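Local coordinates for P22 protein (Trypanosoma brucei, PDB 3JV1) that probably acts as an accessory factor specific for editing of the mitochondrial cytochrome oxidase subunit II RNA, as a member of the Mam33 family, at residues Gly94-Asn99 with Asp152-Phe157. Residues are numbered along the deposited sequence; the frame is centred on the assembly and turned at random.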
loop_
_atom_site.group_PDB
_atom_site.type_symbol
_atom_site.label_atom_id
_atom_site.label_comp_id
_atom_site.label_asym_id
_atom_site.label_seq_id
_atom_site.Cartn_x
_atom_site.Cartn_y
_atom_site.Cartn_z
ATOM N N GLY A 94 4.961 -25.054 7.430
ATOM C CA GLY A 94 4.290 -25.539 8.622
ATOM C C GLY A 94 4.664 -24.914 9.951
ATOM O O GLY A 94 4.171 -25.353 10.990
ATOM N N GLU A 95 5.522 -23.898 9.942
ATOM C CA GLU A 95 5.913 -23.249 11.189
ATOM C C GLU A 95 5.628 -21.758 11.190
ATOM O O GLU A 95 5.655 -21.110 10.146
ATOM C CB GLU A 95 7.403 -23.448 11.467
ATOM C CG GLU A 95 7.850 -24.888 11.585
ATOM C CD GLU A 95 9.216 -25.002 12.234
ATOM O OE1 GLU A 95 10.151 -24.302 11.785
ATOM O OE2 GLU A 95 9.352 -25.792 13.195
ATOM N N PHE A 96 5.366 -21.220 12.376
ATOM C CA PHE A 96 5.106 -19.795 12.532
ATOM C C PHE A 96 6.427 -19.064 12.720
ATOM O O PHE A 96 7.274 -19.490 13.496
ATOM C CB PHE A 96 4.226 -19.525 13.759
ATOM C CG PHE A 96 2.755 -19.709 13.514
ATOM C CD1 PHE A 96 2.078 -18.886 12.618
ATOM C CD2 PHE A 96 2.046 -20.697 14.184
ATOM C CE1 PHE A 96 0.716 -19.045 12.393
ATOM C CE2 PHE A 96 0.678 -20.865 13.964
ATOM C CZ PHE A 96 0.014 -20.037 13.065
ATOM N N VAL A 97 6.604 -17.970 11.995
ATOM C CA VAL A 97 7.801 -17.168 12.126
ATOM C C VAL A 97 7.347 -15.790 12.596
ATOM O O VAL A 97 6.493 -15.166 11.973
ATOM C CB VAL A 97 8.534 -17.025 10.785
ATOM C CG1 VAL A 97 9.752 -16.146 10.957
ATOM C CG2 VAL A 97 8.937 -18.400 10.266
ATOM N N ILE A 98 7.892 -15.322 13.710
ATOM C CA ILE A 98 7.516 -14.012 14.207
ATOM C C ILE A 98 8.361 -12.963 13.484
ATOM O O ILE A 98 9.588 -13.021 13.516
ATOM C CB ILE A 98 7.769 -13.891 15.722
ATOM C CG1 ILE A 98 7.027 -14.998 16.467
ATOM C CG2 ILE A 98 7.305 -12.533 16.211
ATOM C CD1 ILE A 98 7.486 -15.163 17.898
ATOM N N ASN A 99 7.705 -12.011 12.832
ATOM C CA ASN A 99 8.424 -10.967 12.122
ATOM C C ASN A 99 8.398 -9.674 12.907
ATOM O O ASN A 99 9.366 -8.919 12.887
ATOM C CB ASN A 99 7.811 -10.727 10.741
ATOM C CG ASN A 99 7.807 -11.968 9.891
ATOM O OD1 ASN A 99 8.825 -12.656 9.774
ATOM N ND2 ASN A 99 6.662 -12.270 9.288
ATOM N N ASP A 152 2.888 -25.171 15.644
ATOM C CA ASP A 152 3.071 -25.789 14.334
ATOM C C ASP A 152 1.814 -26.481 13.842
ATOM O O ASP A 152 1.581 -26.576 12.636
ATOM C CB ASP A 152 4.218 -26.798 14.366
ATOM C CG ASP A 152 5.559 -26.145 14.598
ATOM O OD1 ASP A 152 5.796 -25.058 14.035
ATOM O OD2 ASP A 152 6.382 -26.724 15.337
ATOM N N THR A 153 1.006 -26.964 14.777
ATOM C CA THR A 153 -0.234 -27.635 14.423
ATOM C C THR A 153 -1.159 -26.635 13.744
ATOM O O THR A 153 -1.752 -26.932 12.715
ATOM C CB THR A 153 -0.942 -28.184 15.666
ATOM O OG1 THR A 153 -0.037 -29.010 16.405
ATOM C CG2 THR A 153 -2.153 -29.003 15.261
ATOM N N LEU A 154 -1.275 -25.447 14.328
ATOM C CA LEU A 154 -2.128 -24.405 13.772
ATOM C C LEU A 154 -1.550 -23.892 12.462
ATOM O O LEU A 154 -2.282 -23.654 11.506
ATOM C CB LEU A 154 -2.255 -23.244 14.752
ATOM C CG LEU A 154 -3.148 -22.096 14.284
ATOM C CD1 LEU A 154 -4.596 -22.602 14.176
ATOM C CD2 LEU A 154 -3.045 -20.928 15.261
ATOM N N ALA A 155 -0.234 -23.720 12.421
ATOM C CA ALA A 155 0.425 -23.237 11.214
ATOM C C ALA A 155 0.166 -24.242 10.108
ATOM O O ALA A 155 -0.076 -23.881 8.957
ATOM C CB ALA A 155 1.920 -23.092 11.452
ATOM N N ASN A 156 0.209 -25.513 10.479
ATOM C CA ASN A 156 -0.017 -26.600 9.547
ATOM C C ASN A 156 -1.458 -26.570 9.043
ATOM O O ASN A 156 -1.711 -26.819 7.863
ATOM C CB ASN A 156 0.280 -27.926 10.242
ATOM C CG ASN A 156 0.551 -29.042 9.269
ATOM O OD1 ASN A 156 -0.370 -29.663 8.739
ATOM N ND2 ASN A 156 1.827 -29.298 9.015
ATOM N N PHE A 157 -2.399 -26.270 9.937
ATOM C CA PHE A 157 -3.800 -26.191 9.553
ATOM C C PHE A 157 -4.040 -25.036 8.585
ATOM O O PHE A 157 -4.854 -25.143 7.679
ATOM C CB PHE A 157 -4.706 -25.981 10.764
ATOM C CG PHE A 157 -6.121 -25.620 10.392
ATOM C CD1 PHE A 157 -7.022 -26.598 9.998
ATOM C CD2 PHE A 157 -6.530 -24.292 10.379
ATOM C CE1 PHE A 157 -8.310 -26.260 9.595
ATOM C CE2 PHE A 157 -7.807 -23.945 9.978
ATOM C CZ PHE A 157 -8.703 -24.930 9.584
HETATM O O HOH W 1 4.864 -22.840 14.962
#
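Phe96 holds CG anti to its own carbonyl carbon and beside its backbone N (chi1 -83°), and the ring beyond it reaches the first turn of helix 152-181, where it meets Ala155 and Leu154. The methyl of Ala155 sits over one face in a CH-pi contact, CB 3.8 Å from the centroid of the Phe96 ring and displaced toward the rim. CE2 of Phe96 also comes within 3.4 Å of the Ala155 backbone N. Leu154 has CG anti to its backbone N (chi1 -179°) and meets the same ring at its edge, CB in the ring plane and 3.9 Å from Phe96 CE2, with CG and CD2 near CE2 and CZ. Beyond the helix, Phe96 touches Met89 and Val91 of the neighbouring strand and Val150 just ahead of the helix, while Leu154 also packs on Trp34 and Met47. No direct hydrogen bond joins the two segments; instead one water accepts from Phe96 N and donates to Asp152 OD1, its oxygen 2.6 Å from OD1. Glu95 and Asp152 point the same way, their carboxylate planes close to parallel, with Glu95 OE2 3.7 Å from Asp152 OD1; this proximity of like charges would probably be unfavourable if both are ionised. Asp152 OD1 also rests 3.2 Å from Glu95 CG. At the turn before the strand, Gly94 O lies 3.2 Å from Ala155 CB and also receives a weak CA-H...O contact from Asp152 CA. The strand and helix segments run at 103° to each other, 6.9 Å apart at their closest. The contact joins the first turn of the long C-terminal helix to the start of strand 95-104, an outermost strand of this chain's antiparallel sheet, consistent with the Mam33 (mitochondrial glycoprotein) fold, in which terminal helices accompany such a sheet.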